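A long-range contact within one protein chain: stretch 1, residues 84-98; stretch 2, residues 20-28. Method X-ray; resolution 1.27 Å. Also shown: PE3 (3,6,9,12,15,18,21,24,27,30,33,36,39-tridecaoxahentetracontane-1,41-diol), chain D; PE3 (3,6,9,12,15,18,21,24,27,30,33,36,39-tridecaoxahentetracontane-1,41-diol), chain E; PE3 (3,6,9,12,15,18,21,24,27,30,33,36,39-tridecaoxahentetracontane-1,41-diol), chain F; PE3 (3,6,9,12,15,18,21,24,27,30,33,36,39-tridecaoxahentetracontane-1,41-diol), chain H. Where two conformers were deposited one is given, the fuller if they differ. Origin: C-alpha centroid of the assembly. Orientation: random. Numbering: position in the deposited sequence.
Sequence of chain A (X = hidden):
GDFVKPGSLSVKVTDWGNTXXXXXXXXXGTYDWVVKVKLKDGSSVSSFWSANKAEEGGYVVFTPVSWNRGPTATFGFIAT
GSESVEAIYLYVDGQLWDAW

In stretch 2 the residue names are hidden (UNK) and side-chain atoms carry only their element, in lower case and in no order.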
# COMPACT_ATOMS: atom_id res chain seq x y z
N SER A 84 -4.82 9.76 -7.60
CA SER A 84 -3.77 9.41 -8.54
C SER A 84 -3.33 7.95 -8.52
O SER A 84 -2.60 7.51 -9.40
CB SER A 84 -2.56 10.30 -8.34
OG SER A 84 -1.89 9.94 -7.16
N VAL A 85 -3.76 7.19 -7.51
CA VAL A 85 -3.39 5.78 -7.45
C VAL A 85 -4.22 4.98 -8.44
O VAL A 85 -5.45 4.98 -8.38
CB VAL A 85 -3.59 5.18 -6.04
CG1 VAL A 85 -3.42 3.65 -6.09
CG2 VAL A 85 -2.58 5.77 -5.07
N GLU A 86 -3.54 4.29 -9.36
CA GLU A 86 -4.23 3.49 -10.36
C GLU A 86 -4.43 2.06 -9.91
O GLU A 86 -5.42 1.42 -10.29
CB GLU A 86 -3.43 3.48 -11.66
CG GLU A 86 -3.14 4.87 -12.19
CD GLU A 86 -2.42 4.85 -13.52
OE1 GLU A 86 -1.65 3.91 -13.78
OE2 GLU A 86 -2.63 5.80 -14.31
N ALA A 87 -3.51 1.54 -9.10
CA ALA A 87 -3.61 0.17 -8.61
C ALA A 87 -2.72 -0.06 -7.39
O ALA A 87 -1.69 0.59 -7.23
CB ALA A 87 -3.20 -0.81 -9.72
N ILE A 88 -3.14 -1.00 -6.54
CA ILE A 88 -2.39 -1.37 -5.35
C ILE A 88 -2.34 -2.89 -5.33
O ILE A 88 -3.37 -3.55 -5.43
CB ILE A 88 -3.05 -0.84 -4.05
CG1 ILE A 88 -3.14 0.70 -4.09
CG2 ILE A 88 -2.25 -1.35 -2.82
CD1 ILE A 88 -3.84 1.32 -2.87
N TYR A 89 -1.13 -3.44 -5.20
CA TYR A 89 -0.94 -4.89 -5.18
C TYR A 89 -0.33 -5.34 -3.86
O TYR A 89 0.64 -4.74 -3.39
CB TYR A 89 0.00 -5.31 -6.32
CG TYR A 89 -0.45 -4.88 -7.70
CD1 TYR A 89 -1.33 -5.66 -8.45
CD2 TYR A 89 -0.01 -3.68 -8.24
CE1 TYR A 89 -1.76 -5.25 -9.71
CE2 TYR A 89 -0.43 -3.26 -9.49
CZ TYR A 89 -1.29 -4.05 -10.21
OH TYR A 89 -1.68 -3.63 -11.46
N LEU A 90 -0.88 -6.40 -3.28
CA LEU A 90 -0.34 -6.95 -2.04
C LEU A 90 0.35 -8.27 -2.33
O LEU A 90 -0.28 -9.24 -2.77
CB LEU A 90 -1.44 -7.18 -1.00
CG LEU A 90 -1.01 -7.99 0.24
CD1 LEU A 90 0.04 -7.25 1.07
CD2 LEU A 90 -2.27 -8.28 1.09
N TYR A 91 1.66 -8.30 -2.09
CA TYR A 91 2.47 -9.49 -2.30
C TYR A 91 2.98 -10.03 -0.98
O TYR A 91 3.48 -9.28 -0.14
CB TYR A 91 3.67 -9.21 -3.20
CG TYR A 91 3.31 -9.07 -4.66
CD1 TYR A 91 3.20 -10.21 -5.47
CD2 TYR A 91 3.05 -7.82 -5.23
CE1 TYR A 91 2.83 -10.09 -6.82
CE2 TYR A 91 2.68 -7.70 -6.58
CZ TYR A 91 2.57 -8.84 -7.36
OH TYR A 91 2.22 -8.74 -8.68
N VAL A 92 2.84 -11.33 -0.79
CA VAL A 92 3.32 -11.99 0.42
C VAL A 92 4.07 -13.23 -0.04
O VAL A 92 3.52 -14.10 -0.73
CB VAL A 92 2.18 -12.39 1.36
CG1 VAL A 92 2.74 -13.20 2.56
CG2 VAL A 92 1.46 -11.11 1.87
N ASP A 93 5.35 -13.29 0.32
CA ASP A 93 6.21 -14.41 -0.05
C ASP A 93 6.21 -14.66 -1.55
O ASP A 93 6.22 -15.81 -2.00
CB ASP A 93 5.83 -15.66 0.75
CG ASP A 93 6.04 -15.47 2.26
OD1 ASP A 93 6.91 -14.65 2.63
OD2 ASP A 93 5.36 -16.13 3.07
N GLY A 94 6.20 -13.58 -2.33
CA GLY A 94 6.23 -13.69 -3.77
C GLY A 94 4.91 -13.95 -4.48
O GLY A 94 4.87 -13.96 -5.72
N GLN A 95 3.84 -14.16 -3.73
CA GLN A 95 2.53 -14.42 -4.34
C GLN A 95 1.62 -13.21 -4.22
O GLN A 95 1.66 -12.49 -3.22
CB GLN A 95 1.85 -15.60 -3.65
CG GLN A 95 2.61 -16.91 -3.74
CD GLN A 95 1.79 -18.06 -3.19
OE1 GLN A 95 1.94 -18.47 -2.04
NE2 GLN A 95 0.89 -18.58 -4.02
N LEU A 96 0.78 -13.01 -5.23
CA LEU A 96 -0.17 -11.90 -5.22
C LEU A 96 -1.37 -12.31 -4.38
O LEU A 96 -2.22 -13.09 -4.83
CB LEU A 96 -0.60 -11.54 -6.65
CG LEU A 96 -1.59 -10.36 -6.72
CD1 LEU A 96 -0.97 -9.09 -6.18
CD2 LEU A 96 -2.00 -10.15 -8.18
N TRP A 97 -1.45 -11.79 -3.17
CA TRP A 97 -2.55 -12.11 -2.26
C TRP A 97 -3.85 -11.37 -2.56
O TRP A 97 -4.93 -11.95 -2.45
CB TRP A 97 -2.14 -11.84 -0.81
CG TRP A 97 -1.42 -12.97 -0.14
CD1 TRP A 97 -0.61 -13.90 -0.75
CD2 TRP A 97 -1.45 -13.29 1.24
NE1 TRP A 97 -0.14 -14.79 0.19
CE2 TRP A 97 -0.63 -14.44 1.42
CE3 TRP A 97 -2.08 -12.73 2.36
CZ2 TRP A 97 -0.44 -15.04 2.68
CZ3 TRP A 97 -1.89 -13.32 3.60
CH2 TRP A 97 -1.08 -14.46 3.75
N ASP A 98 -3.74 -10.10 -2.94
CA ASP A 98 -4.93 -9.31 -3.21
C ASP A 98 -4.52 -8.07 -3.99
O ASP A 98 -3.33 -7.73 -4.04
CB ASP A 98 -5.58 -8.91 -1.86
CG ASP A 98 -7.09 -8.69 -1.95
OD1 ASP A 98 -7.62 -8.70 -3.08
OD2 ASP A 98 -7.73 -8.52 -0.89
N UNK A 20 -5.29 10.86 0.32
CA UNK A 20 -4.79 9.97 1.36
C UNK A 20 -5.33 8.56 1.15
O UNK A 20 -6.52 8.36 0.89
c UNK A 20 -4.97 10.15 5.28
o UNK A 20 -4.74 11.37 5.41
o UNK A 20 -5.31 9.44 6.24
c UNK A 20 -5.22 10.45 2.75
c UNK A 20 -4.81 9.51 3.90
N UNK A 21 -4.44 7.59 1.28
CA UNK A 21 -4.79 6.19 1.15
C UNK A 21 -4.45 5.51 2.46
O UNK A 21 -3.28 5.43 2.86
c UNK A 21 -5.24 7.20 -3.78
c UNK A 21 -3.87 7.29 -1.81
c UNK A 21 -5.36 5.44 -2.14
o UNK A 21 -5.63 7.75 -4.98
c UNK A 21 -4.01 5.53 -0.01
c UNK A 21 -4.28 7.84 -3.01
c UNK A 21 -5.78 5.99 -3.35
c UNK A 21 -4.40 6.09 -1.35
N UNK A 22 -5.49 5.06 3.16
CA UNK A 22 -5.31 4.38 4.43
C UNK A 22 -5.52 2.91 4.12
O UNK A 22 -6.59 2.50 3.68
o UNK A 22 -6.96 7.18 5.53
c UNK A 22 -6.33 4.89 5.44
o UNK A 22 -5.01 6.63 6.33
c UNK A 22 -6.09 6.34 5.79
N UNK A 23 -4.47 2.14 4.34
CA UNK A 23 -4.47 0.73 4.02
C UNK A 23 -4.43 -0.20 5.22
O UNK A 23 -3.63 0.00 6.13
c UNK A 23 -3.24 1.29 1.88
c UNK A 23 -3.23 0.42 3.13
c UNK A 23 -3.19 -1.07 2.77
N UNK A 24 -5.30 -1.20 5.22
CA UNK A 24 -5.29 -2.19 6.29
C UNK A 24 -5.09 -3.55 5.65
O UNK A 24 -5.78 -3.91 4.68
c UNK A 24 -6.62 -2.22 7.05
c UNK A 24 -6.65 -3.37 8.07
o UNK A 24 -6.78 -1.00 7.77
N UNK A 25 -4.12 -4.28 6.18
CA UNK A 25 -3.82 -5.61 5.69
C UNK A 25 -4.28 -6.63 6.72
O UNK A 25 -3.94 -6.55 7.90
c UNK A 25 -1.62 -4.72 4.61
c UNK A 25 -2.31 -5.78 5.46
c UNK A 25 -2.26 -4.63 3.20
c UNK A 25 -0.12 -5.05 4.50
N UNK A 26 -5.08 -7.57 6.26
CA UNK A 26 -5.61 -8.63 7.10
C UNK A 26 -4.88 -9.89 6.64
O UNK A 26 -5.34 -10.57 5.74
c UNK A 26 -7.73 -9.95 7.44
n UNK A 26 -8.69 -10.53 6.72
o UNK A 26 -7.37 -10.37 8.53
c UNK A 26 -7.12 -8.71 6.85
N UNK A 27 -3.72 -10.16 7.25
CA UNK A 27 -2.90 -11.30 6.87
C UNK A 27 -3.06 -12.59 7.65
O UNK A 27 -2.70 -13.66 7.15
c UNK A 27 -1.17 -9.50 6.23
c UNK A 27 0.32 -9.15 6.40
c UNK A 27 -1.43 -10.85 6.91
c UNK A 27 -1.55 -9.54 4.73
N UNK A 28 -3.58 -12.51 8.87
CA UNK A 28 -3.76 -13.70 9.68
C UNK A 28 -2.47 -14.18 10.34
O UNK A 28 -2.47 -15.20 11.03
C42 PE3 D . -11.71 2.20 7.28
C41 PE3 D . -13.12 2.68 7.04
O40 PE3 D . -13.27 3.96 7.62
C39 PE3 D . -14.61 4.38 7.38
C38 PE3 D . -14.85 5.77 7.97
O37 PE3 D . -13.99 6.72 7.37
C36 PE3 D . -14.23 8.02 7.95
C35 PE3 D . -13.28 9.08 7.31
O34 PE3 D . -11.90 8.76 7.61
C33 PE3 D . -11.03 9.73 7.00
C32 PE3 D . -9.55 9.38 7.30
O31 PE3 D . -9.43 8.28 8.21
C30 PE3 D . -8.05 8.04 8.42
C29 PE3 D . -7.83 6.88 9.39
O28 PE3 D . -8.34 5.67 8.83
C27 PE3 D . -8.07 4.63 9.77
C26 PE3 D . -8.55 3.28 9.23
O25 PE3 D . -8.00 3.02 7.93
C24 PE3 D . -8.47 1.72 7.58
C23 PE3 D . -7.94 1.32 6.22
O22 PE3 D . -8.93 0.73 5.43
C18 PE3 E . 4.90 -6.60 -10.15
C17 PE3 E . 5.29 -8.03 -9.79
O16 PE3 E . 5.57 -8.03 -8.40
C15 PE3 E . 5.94 -9.30 -7.91
C14 PE3 E . 6.23 -9.13 -6.43
O13 PE3 E . 7.44 -8.40 -6.35
C12 PE3 E . 7.72 -8.18 -4.98
C11 PE3 E . 9.03 -7.41 -4.87
O10 PE3 E . 9.03 -6.24 -5.66
C9 PE3 E . 10.31 -5.65 -5.43
C8 PE3 E . 10.52 -4.35 -6.20
O7 PE3 E . 9.92 -4.42 -7.48
C6 PE3 E . 10.16 -3.15 -8.08
C5 PE3 E . 9.59 -3.07 -9.50
O4 PE3 E . 8.32 -3.70 -9.56
C30 PE3 F . -7.96 -5.57 -9.54
C29 PE3 F . -6.56 -4.95 -9.55
O28 PE3 F . -6.30 -4.46 -10.85
C27 PE3 F . -4.98 -3.89 -10.84
C26 PE3 F . -4.64 -3.35 -12.23
O25 PE3 F . -5.32 -2.12 -12.47
O13 PE3 H . -10.91 0.05 -11.04
C12 PE3 H . -10.23 0.03 -9.73
C11 PE3 H . -9.00 0.88 -9.73
O10 PE3 H . -9.30 2.28 -9.47
C9 PE3 H . -8.08 3.08 -9.60
C8 PE3 H . -8.33 4.61 -9.41
O7 PE3 H . -9.38 5.09 -10.35
C6 PE3 H . -9.60 6.53 -10.15
O HOH W 1 -7.18 6.29 -6.59

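Position 20 carries three carbons in an unbranched chain, the third bearing two oxygens, and none of these atoms reaches stretch 1. An acid on a three-carbon side chain is glutamate, E20. One of its carboxylate oxygens lies close to oxygens of the side chain at position 22, but these are acceptors on both sides, and the approach is not a hydrogen bond.

Position 21 has one carbon followed by a ring of six carbons bearing a single oxygen. The CA-to-CB bond points toward stretch 1, and the oxygen lies 3.2 Å from V85 N. A six-membered ring with a hydroxyl identifies tyrosine, Y21. The V85 N to Y21 OH contact is a hydrogen bond donated by the backbone amide, nearly straight at 161°. V85 CG2 sits over one face of the ring, 3.5 Å from its centroid, in a CH-pi contact, and comes within 3.3 Å of Y21 CZ. I88 CD1 approaches more loosely, 4.5 Å from Y21 CD2. A water also links Y21 to V85, hydrogen-bonding to Y21 OH at 2.7 Å and donating to V85 O at 2.8 Å.

Position 22 shows two carbons, the second carrying two oxygens, and its side chain is far from stretch 1. This is aspartate, D22.

At position 23 one carbon carries two more, a beta-branched hydrocarbon, so the residue is valine, V23. Its CA-to-CB bond points toward stretch 1, yet its CG2 comes no nearer than 4.8 Å to I88 CD1.

The side chain at position 24 is a carbon bearing one oxygen and one carbon, which makes it threonine, T24. It does not reach stretch 1; instead its OG1 lies 3.0 Å from C23 of the chain D PE3.

Position 25 has four carbons forked at the second, and its CA-to-CB bond points toward stretch 1, one branch end lying 4.1 Å from L90 CD1. The fork one carbon beyond CB marks leucine, L25.

Two carbons, the second with one oxygen and one nitrogen, define position 26 as asparagine, N26. Its amide makes no contact with stretch 1; ND2 is hydrogen-bonded elsewhere in the structure.

Position 27 again has four carbons forked at the second. Its CA-to-CB bond points sideways, but the end of the side chain comes nearer to stretch 1, touching L90, V92 and W97. This is leucine, L27, whose CD2 lies 3.9 Å from L90 CD2 and 4.0 Å from W97 CZ3. Its backbone O sits at the edge of the indole, 3.7 Å from W97 CZ3.

Position 28 has no side-chain atoms and a phi of 79°, a value that favours glycine, G28.

The contact is chiefly apolar packing. Strands 85-92 and 20-26 run in broadly similar directions, 31° apart, with axes 10.4 Å apart at closest approach. Side chains fill this gap. Y21 anchors one end by combining ring packing with a hydrogen bond, L25 packs on L90, and L27, in the loop beyond its strand, carries the apolar layer on from L90 to V92 and to W97 in strand 95-98.

Stretch 2 (20-28) EYDVTLNLG
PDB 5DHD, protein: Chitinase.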